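Side-chain contacts in cellulase, glycosyl hydrolase family 5, TPS linker, domain X (Spirochaeta thermophila, PDB 5E9P), which binds cellulose and probably xylan as a type A carbohydrate-binding module, a small beta jelly roll that belongs to a family 5 glycoside hydrolase: residues A[11-14]-A[18-21]; A[40-45]-A[52-57]; A[46-51]-A[63-68]. One frame throughout, in Å; residues are numbered along the deposited sequence.

Contact 1 (A[11-14]-A[18-21]); sequences FSYD and EYYW
Four aromatic side chains, Phe11, Tyr13, Tyr19 and Trp21, meet in a sheet-to-sheet contact inside the jelly roll. Strand 11-14 lies at the margin of one sheet and strand 17-23 belongs to the other; the two short segments run antiparallel at 173° with their axes 11.2 Å apart, so side chains alone fill the gap between them. The indole of Trp21 is the hub. Phe11 comes at it edge first: CZ stands over the centre of the six-membered ring, 3.6 Å above its plane, with the planes at 60°, an edge-to-face pair. The opposite face of the indole is covered toward its rim by CB of Tyr19, from its own strand. Trp21 in turn presents an edge to Tyr13, in an offset edge-to-face pair in which CZ2 of Trp21 sits 4.1 Å above the phenol plane, toward the ring's rim. With CG anti to the backbone N (chi1 180° in both), Phe11 and Tyr13 reach straight across to the facing sheet. Around this cluster, Val83 of strand 82-85 touches both Tyr13 and Trp21, while Tyr74 meets the same two rings from strand 70-76. At one end of the row the two tyrosines cross at about a right angle, their rings set obliquely. Both phenol oxygens turn to the backbone O of Ala16, with Tyr19 OH making the firm hydrogen bond and Tyr13 OH a weak one. Below the two hydroxyls, ring carbon meets ring carbon, Tyr13 CE2 lying 3.7 Å from Tyr19 CE2.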
# COMPACT_ATOMS: atom_id res chain seq x y z
N PHE A 11 5.96 -6.23 3.49
CA PHE A 11 4.89 -6.92 2.79
C PHE A 11 5.19 -6.95 1.31
O PHE A 11 5.61 -5.96 0.74
CB PHE A 11 3.58 -6.15 3.05
CG PHE A 11 2.36 -6.72 2.39
CD1 PHE A 11 1.63 -7.71 3.02
CD2 PHE A 11 1.91 -6.28 1.18
CE1 PHE A 11 0.48 -8.19 2.46
CE2 PHE A 11 0.77 -6.79 0.61
CZ PHE A 11 0.07 -7.76 1.24
N SER A 12 4.87 -8.04 0.68
CA SER A 12 4.90 -8.13 -0.76
C SER A 12 3.85 -9.07 -1.23
O SER A 12 3.37 -10.01 -0.57
CB SER A 12 6.30 -8.52 -1.24
OG SER A 12 6.71 -9.75 -0.65
N TYR A 13 3.39 -8.80 -2.42
CA TYR A 13 2.36 -9.58 -3.03
C TYR A 13 2.42 -9.47 -4.54
O TYR A 13 2.64 -8.37 -5.06
CB TYR A 13 0.98 -9.14 -2.49
CG TYR A 13 -0.15 -9.94 -3.09
CD1 TYR A 13 -0.45 -11.23 -2.64
CD2 TYR A 13 -0.92 -9.43 -4.10
CE1 TYR A 13 -1.45 -11.97 -3.23
CE2 TYR A 13 -1.92 -10.17 -4.70
CZ TYR A 13 -2.21 -11.44 -4.24
OH TYR A 13 -3.20 -12.15 -4.85
N ASP A 14 2.20 -10.56 -5.24
CA ASP A 14 2.12 -10.56 -6.71
C ASP A 14 0.95 -11.38 -7.13
O ASP A 14 0.95 -12.61 -6.91
CB ASP A 14 3.39 -11.11 -7.33
CG ASP A 14 4.58 -10.20 -7.05
OD1 ASP A 14 5.25 -10.35 -6.00
OD2 ASP A 14 4.87 -9.33 -7.88
N GLU A 18 -8.76 -8.22 -5.91
CA GLU A 18 -9.07 -7.00 -5.21
C GLU A 18 -8.95 -7.23 -3.71
O GLU A 18 -9.63 -8.14 -3.20
CB GLU A 18 -10.47 -6.47 -5.55
CG GLU A 18 -10.84 -5.24 -4.74
CD GLU A 18 -12.11 -4.52 -5.23
OE1 GLU A 18 -12.99 -5.25 -5.74
OE2 GLU A 18 -12.18 -3.32 -5.15
N TYR A 19 -8.09 -6.48 -3.03
CA TYR A 19 -7.80 -6.73 -1.62
C TYR A 19 -7.82 -5.40 -0.86
O TYR A 19 -7.55 -4.35 -1.38
CB TYR A 19 -6.44 -7.42 -1.46
CG TYR A 19 -6.33 -8.66 -2.31
CD1 TYR A 19 -7.02 -9.83 -1.94
CD2 TYR A 19 -5.58 -8.71 -3.46
CE1 TYR A 19 -7.01 -10.93 -2.77
CE2 TYR A 19 -5.59 -9.80 -4.30
CZ TYR A 19 -6.29 -10.92 -3.93
OH TYR A 19 -6.33 -12.03 -4.78
N TYR A 20 -8.11 -5.57 0.44
CA TYR A 20 -8.17 -4.47 1.40
C TYR A 20 -7.28 -4.87 2.59
O TYR A 20 -7.65 -5.75 3.37
CB TYR A 20 -9.62 -4.26 1.86
CG TYR A 20 -10.56 -3.87 0.76
CD1 TYR A 20 -11.24 -4.77 0.02
CD2 TYR A 20 -10.81 -2.53 0.46
CE1 TYR A 20 -12.19 -4.38 -1.00
CE2 TYR A 20 -11.71 -2.06 -0.44
CZ TYR A 20 -12.35 -3.01 -1.20
OH TYR A 20 -13.32 -2.66 -2.16
N TRP A 21 -6.13 -4.20 2.69
CA TRP A 21 -5.13 -4.48 3.72
C TRP A 21 -4.95 -3.25 4.58
O TRP A 21 -4.88 -2.15 4.05
CB TRP A 21 -3.80 -4.86 3.10
CG TRP A 21 -3.82 -6.04 2.18
CD1 TRP A 21 -4.29 -7.29 2.44
CD2 TRP A 21 -3.30 -6.10 0.86
NE1 TRP A 21 -4.07 -8.11 1.35
CE2 TRP A 21 -3.46 -7.40 0.38
CE3 TRP A 21 -2.70 -5.17 0.01
CZ2 TRP A 21 -3.03 -7.78 -0.93
CZ3 TRP A 21 -2.28 -5.56 -1.23
CH2 TRP A 21 -2.45 -6.81 -1.69

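Contact 2 (A[40-45]-A[52-57]); sequences WNLDLL and YTNVWV
A type II beta turn, Tyr52 to Val55, fits against the 40-45 segment, and Asn54 and Thr53 use their side chains to bind its backbone. The amide of Asn54 grips Leu42 with both ends. OD1 takes the N-H of Leu42 on a lone pair in the carbonyl plane (2.9 Å, 161° at the hydrogen), while ND2 gives a hydrogen to Leu42 O at 3.0 Å, tilted 21° from the amide plane; the pair of bonds fixes the rotation of the amide. This segment carries the chain from strand 36-40 in one sheet of the jelly roll to strand 44-47 in the other, and Asp43 and Leu44 form a classic beta bulge opposite Lys75. Just past the bulge, Thr53 OG1 accepts the N-H of Leu45 at 2.9 Å and is also hydrogen-bonded to Asp51 OD1. Chi1 of -53° sets OG1 beside the backbone N and sends CG2 to Leu42 O, 3.5 Å away. A valine in its place would probably leave the Leu45 N-H without its acceptor and Asp51 OD1 without its hydroxyl mate. On the strand side of the turn, Tyr52 N donates to Leu45 O at 2.8 Å.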
# COMPACT_ATOMS: atom_id res chain seq x y z
N TRP A 40 3.37 -2.16 -9.73
CA TRP A 40 3.13 -2.06 -11.17
C TRP A 40 2.11 -3.10 -11.55
O TRP A 40 1.77 -4.02 -10.80
CB TRP A 40 4.40 -2.21 -11.99
CG TRP A 40 5.17 -3.46 -11.79
CD1 TRP A 40 4.85 -4.76 -12.19
CD2 TRP A 40 6.43 -3.58 -11.13
NE1 TRP A 40 5.83 -5.62 -11.81
CE2 TRP A 40 6.80 -4.94 -11.15
CE3 TRP A 40 7.32 -2.65 -10.55
CZ2 TRP A 40 7.99 -5.39 -10.65
CZ3 TRP A 40 8.47 -3.11 -10.03
CH2 TRP A 40 8.81 -4.46 -10.07
N ASN A 41 1.58 -2.95 -12.76
CA ASN A 41 0.52 -3.79 -13.29
C ASN A 41 -0.74 -3.76 -12.46
O ASN A 41 -1.52 -4.76 -12.50
CB ASN A 41 0.93 -5.22 -13.62
CG ASN A 41 1.42 -5.43 -15.06
OD1 ASN A 41 2.31 -6.18 -15.26
ND2 ASN A 41 0.78 -4.80 -16.02
N LEU A 42 -1.00 -2.68 -11.75
CA LEU A 42 -2.23 -2.54 -11.01
C LEU A 42 -3.26 -1.68 -11.72
O LEU A 42 -2.91 -0.70 -12.40
CB LEU A 42 -1.97 -2.00 -9.61
CG LEU A 42 -0.99 -2.81 -8.78
CD1 LEU A 42 -0.94 -2.25 -7.38
CD2 LEU A 42 -1.31 -4.27 -8.74
N ASP A 43 -4.51 -2.02 -11.51
CA ASP A 43 -5.59 -1.10 -11.85
C ASP A 43 -5.76 -0.03 -10.79
O ASP A 43 -6.19 1.09 -11.12
CB ASP A 43 -6.92 -1.87 -12.00
CG ASP A 43 -6.91 -2.84 -13.23
OD1 ASP A 43 -6.30 -2.45 -14.20
OD2 ASP A 43 -7.63 -3.88 -13.13
N LEU A 44 -5.48 -0.34 -9.54
CA LEU A 44 -5.60 0.63 -8.43
C LEU A 44 -4.72 0.22 -7.30
O LEU A 44 -4.69 -0.95 -6.92
CB LEU A 44 -7.04 0.69 -7.96
CG LEU A 44 -7.38 1.66 -6.86
CD1 LEU A 44 -7.17 3.10 -7.30
CD2 LEU A 44 -8.80 1.46 -6.37
N LEU A 45 -4.05 1.24 -6.73
CA LEU A 45 -3.48 1.12 -5.38
C LEU A 45 -3.77 2.46 -4.71
O LEU A 45 -3.12 3.44 -5.06
CB LEU A 45 -2.00 0.81 -5.36
CG LEU A 45 -1.49 0.39 -3.96
CD1 LEU A 45 -1.98 -0.98 -3.57
CD2 LEU A 45 0.02 0.45 -3.93
N TYR A 52 -1.94 5.92 -5.47
CA TYR A 52 -0.52 5.56 -5.61
C TYR A 52 -0.38 4.39 -6.59
O TYR A 52 0.47 3.53 -6.39
CB TYR A 52 0.12 5.27 -4.26
CG TYR A 52 0.10 6.43 -3.30
CD1 TYR A 52 0.91 7.52 -3.48
CD2 TYR A 52 -0.79 6.44 -2.25
CE1 TYR A 52 0.82 8.63 -2.57
CE2 TYR A 52 -0.85 7.46 -1.41
CZ TYR A 52 -0.11 8.53 -1.55
OH TYR A 52 -0.20 9.59 -0.65
N THR A 53 -1.21 4.36 -7.61
CA THR A 53 -1.20 3.21 -8.54
C THR A 53 0.04 3.21 -9.38
O THR A 53 0.27 4.20 -10.15
CB THR A 53 -2.46 3.26 -9.41
OG1 THR A 53 -3.64 3.37 -8.60
CG2 THR A 53 -2.61 2.01 -10.26
N ASN A 54 0.83 2.16 -9.34
CA ASN A 54 1.96 2.00 -10.26
C ASN A 54 3.00 3.07 -10.09
O ASN A 54 3.54 3.59 -11.08
CB ASN A 54 1.51 1.86 -11.70
CG ASN A 54 0.52 0.76 -11.89
OD1 ASN A 54 0.56 -0.29 -11.25
ND2 ASN A 54 -0.41 0.98 -12.83
N VAL A 55 3.36 3.38 -8.85
CA VAL A 55 4.42 4.34 -8.53
C VAL A 55 5.33 3.82 -7.47
O VAL A 55 4.97 2.90 -6.68
CB VAL A 55 3.88 5.70 -8.09
CG1 VAL A 55 2.95 6.29 -9.09
CG2 VAL A 55 3.24 5.65 -6.67
N TRP A 56 6.48 4.44 -7.35
CA TRP A 56 7.33 4.36 -6.17
C TRP A 56 7.03 5.55 -5.29
O TRP A 56 7.08 6.69 -5.81
CB TRP A 56 8.83 4.40 -6.57
CG TRP A 56 9.79 4.07 -5.50
CD1 TRP A 56 10.51 2.89 -5.43
CD2 TRP A 56 10.34 4.89 -4.43
NE1 TRP A 56 11.41 2.91 -4.42
CE2 TRP A 56 11.34 4.11 -3.77
CE3 TRP A 56 10.08 6.17 -3.96
CZ2 TRP A 56 12.05 4.59 -2.66
CZ3 TRP A 56 10.82 6.62 -2.82
CH2 TRP A 56 11.77 5.78 -2.23
N VAL A 57 6.75 5.39 -4.01
CA VAL A 57 6.51 6.50 -3.10
C VAL A 57 7.08 6.15 -1.74
O VAL A 57 6.93 5.00 -1.27
CB VAL A 57 5.01 6.86 -3.06
CG1 VAL A 57 4.12 5.67 -2.63
CG2 VAL A 57 4.75 8.06 -2.16
O HOH W 1 -6.04 4.07 -10.76

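Contact 3 (A[46-51]-A[63-68]); sequences EINGTD and PAASDG
Asn48 joins the hairpin of strands 44-47 and 50-51 to the 63-68 loop through the end of its side-chain amide. The close part of the contact is small. ND2 donates to Pro63 O at 3.0 Å with an angle of 162° at the hydrogen, and it meets a lone pair in the carbonyl plane; Pro63 O also lies only 3° out of the asparagine's amide plane, so the two flat groups share this bond with little distortion. CG stands beside the backbone N (chi1 -69°), which carries the amide out from the turn to the loop. Next along the loop, the methyl of Ala65 sits alongside the amide, with CB 4.1 Å from ND2 and 4.2 Å from OD1. Partners further along the chain complete the grip: ND2 also donates to Tyr69 O at the end of the loop, and OD1 accepts from Tyr71 N of strand 70-76, so both ends of the amide are engaged and its rotation is settled.

Away from this point the contact is loose. Only 107 Å² is buried in all, and the exposed ring of Pro63 stays 6.0 Å or more from the hairpin. Beyond Ala65 the loop swings away through a type I turn closed by Gly68 N to Ala65 O, leaving Ser66 exposed; Asp67 is exposed too, though its carboxylate is bonded to Tyr69 N and Tyr71 OH. Asn48 itself has positive phi and is followed by Gly49, the Asn-Gly pair characteristic of a type I' turn in a two-residue beta hairpin, here Ile47 to Thr50.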
# COMPACT_ATOMS: atom_id res chain seq x y z
N GLU A 46 -4.76 2.47 -3.81
CA GLU A 46 -5.05 3.71 -3.10
C GLU A 46 -4.75 3.51 -1.64
O GLU A 46 -5.08 2.44 -1.08
CB GLU A 46 -6.41 4.25 -3.40
CG GLU A 46 -7.49 3.32 -3.11
CD GLU A 46 -8.93 3.80 -3.44
OE1 GLU A 46 -9.08 4.94 -3.89
OE2 GLU A 46 -9.90 3.02 -3.15
N ILE A 47 -4.14 4.49 -1.03
CA ILE A 47 -3.73 4.41 0.36
C ILE A 47 -4.26 5.66 1.05
O ILE A 47 -3.89 6.77 0.68
CB ILE A 47 -2.21 4.22 0.55
CG1 ILE A 47 -1.72 3.04 -0.28
CG2 ILE A 47 -1.96 4.05 2.04
CD1 ILE A 47 -0.21 2.86 -0.26
N ASN A 48 -5.11 5.46 2.05
CA ASN A 48 -5.67 6.58 2.78
C ASN A 48 -6.23 7.66 1.87
O ASN A 48 -6.10 8.84 2.13
CB ASN A 48 -4.71 7.14 3.82
CG ASN A 48 -4.51 6.17 4.96
OD1 ASN A 48 -5.24 5.17 5.06
ND2 ASN A 48 -3.57 6.45 5.86
N GLY A 49 -6.93 7.21 0.81
CA GLY A 49 -7.67 8.13 -0.05
C GLY A 49 -6.90 8.73 -1.19
O GLY A 49 -7.50 9.49 -1.95
N THR A 50 -5.62 8.44 -1.32
CA THR A 50 -4.82 9.00 -2.39
C THR A 50 -4.38 7.86 -3.31
O THR A 50 -4.03 6.78 -2.88
CB THR A 50 -3.63 9.75 -1.81
OG1 THR A 50 -4.11 10.82 -1.00
CG2 THR A 50 -2.70 10.28 -2.91
N ASP A 51 -4.38 8.17 -4.61
CA ASP A 51 -4.02 7.19 -5.65
C ASP A 51 -2.48 7.11 -5.72
O ASP A 51 -1.77 8.12 -5.97
CB ASP A 51 -4.72 7.71 -6.94
CG ASP A 51 -4.62 6.75 -8.11
OD1 ASP A 51 -3.70 5.97 -8.09
OD2 ASP A 51 -5.35 6.94 -9.08
N PRO A 63 0.42 10.26 5.08
CA PRO A 63 0.03 10.36 6.47
C PRO A 63 -0.91 9.22 6.89
O PRO A 63 -1.75 8.76 6.12
CB PRO A 63 -0.68 11.71 6.61
CG PRO A 63 -0.21 12.50 5.45
CD PRO A 63 -0.01 11.45 4.33
N ALA A 64 -0.81 8.83 8.16
CA ALA A 64 -1.78 7.92 8.74
C ALA A 64 -3.18 8.49 8.70
O ALA A 64 -3.36 9.75 8.70
CB ALA A 64 -1.46 7.59 10.17
N ALA A 65 -4.18 7.65 8.75
CA ALA A 65 -5.54 8.06 8.94
C ALA A 65 -5.71 8.56 10.38
O ALA A 65 -4.86 8.38 11.23
CB ALA A 65 -6.46 6.90 8.68
N SER A 66 -6.86 9.17 10.65
CA SER A 66 -7.07 9.67 11.98
C SER A 66 -6.92 8.58 13.07
O SER A 66 -6.47 8.89 14.18
CB SER A 66 -8.47 10.26 12.04
OG SER A 66 -8.75 10.75 13.30
N ASP A 67 -7.26 7.34 12.75
CA ASP A 67 -7.16 6.22 13.67
C ASP A 67 -5.76 5.58 13.75
O ASP A 67 -5.59 4.61 14.47
CB ASP A 67 -8.18 5.11 13.41
CG ASP A 67 -7.98 4.37 12.12
OD1 ASP A 67 -7.00 4.66 11.40
OD2 ASP A 67 -8.80 3.47 11.86
N GLY A 68 -4.80 6.16 13.07
CA GLY A 68 -3.42 5.65 13.13
C GLY A 68 -3.09 4.59 12.12
O GLY A 68 -1.93 4.16 12.09

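Overall arrangement
Contact 1 lies between the two sheets of the jelly roll and works almost wholly through aromatic rings. Contact 2 is partly buried, at the edge where the chain passes between the sheets, and contact 3 is at the surface; both are more polar. In each, one asparagine amide binds backbone, through both its ends at Leu42 in contact 2 and, across contact 3 itself, through one N-H at the Pro63 carbonyl. Both use strand 44-47, one at its beginning and one at its end, and they touch where Tyr52 CE2 packs on Ile47 O at 3.7 Å. Contacts 1 and 3 fall on opposite sides of the chain's centre. Strand 70-76 is common ground, since residues of all three contacts touch it.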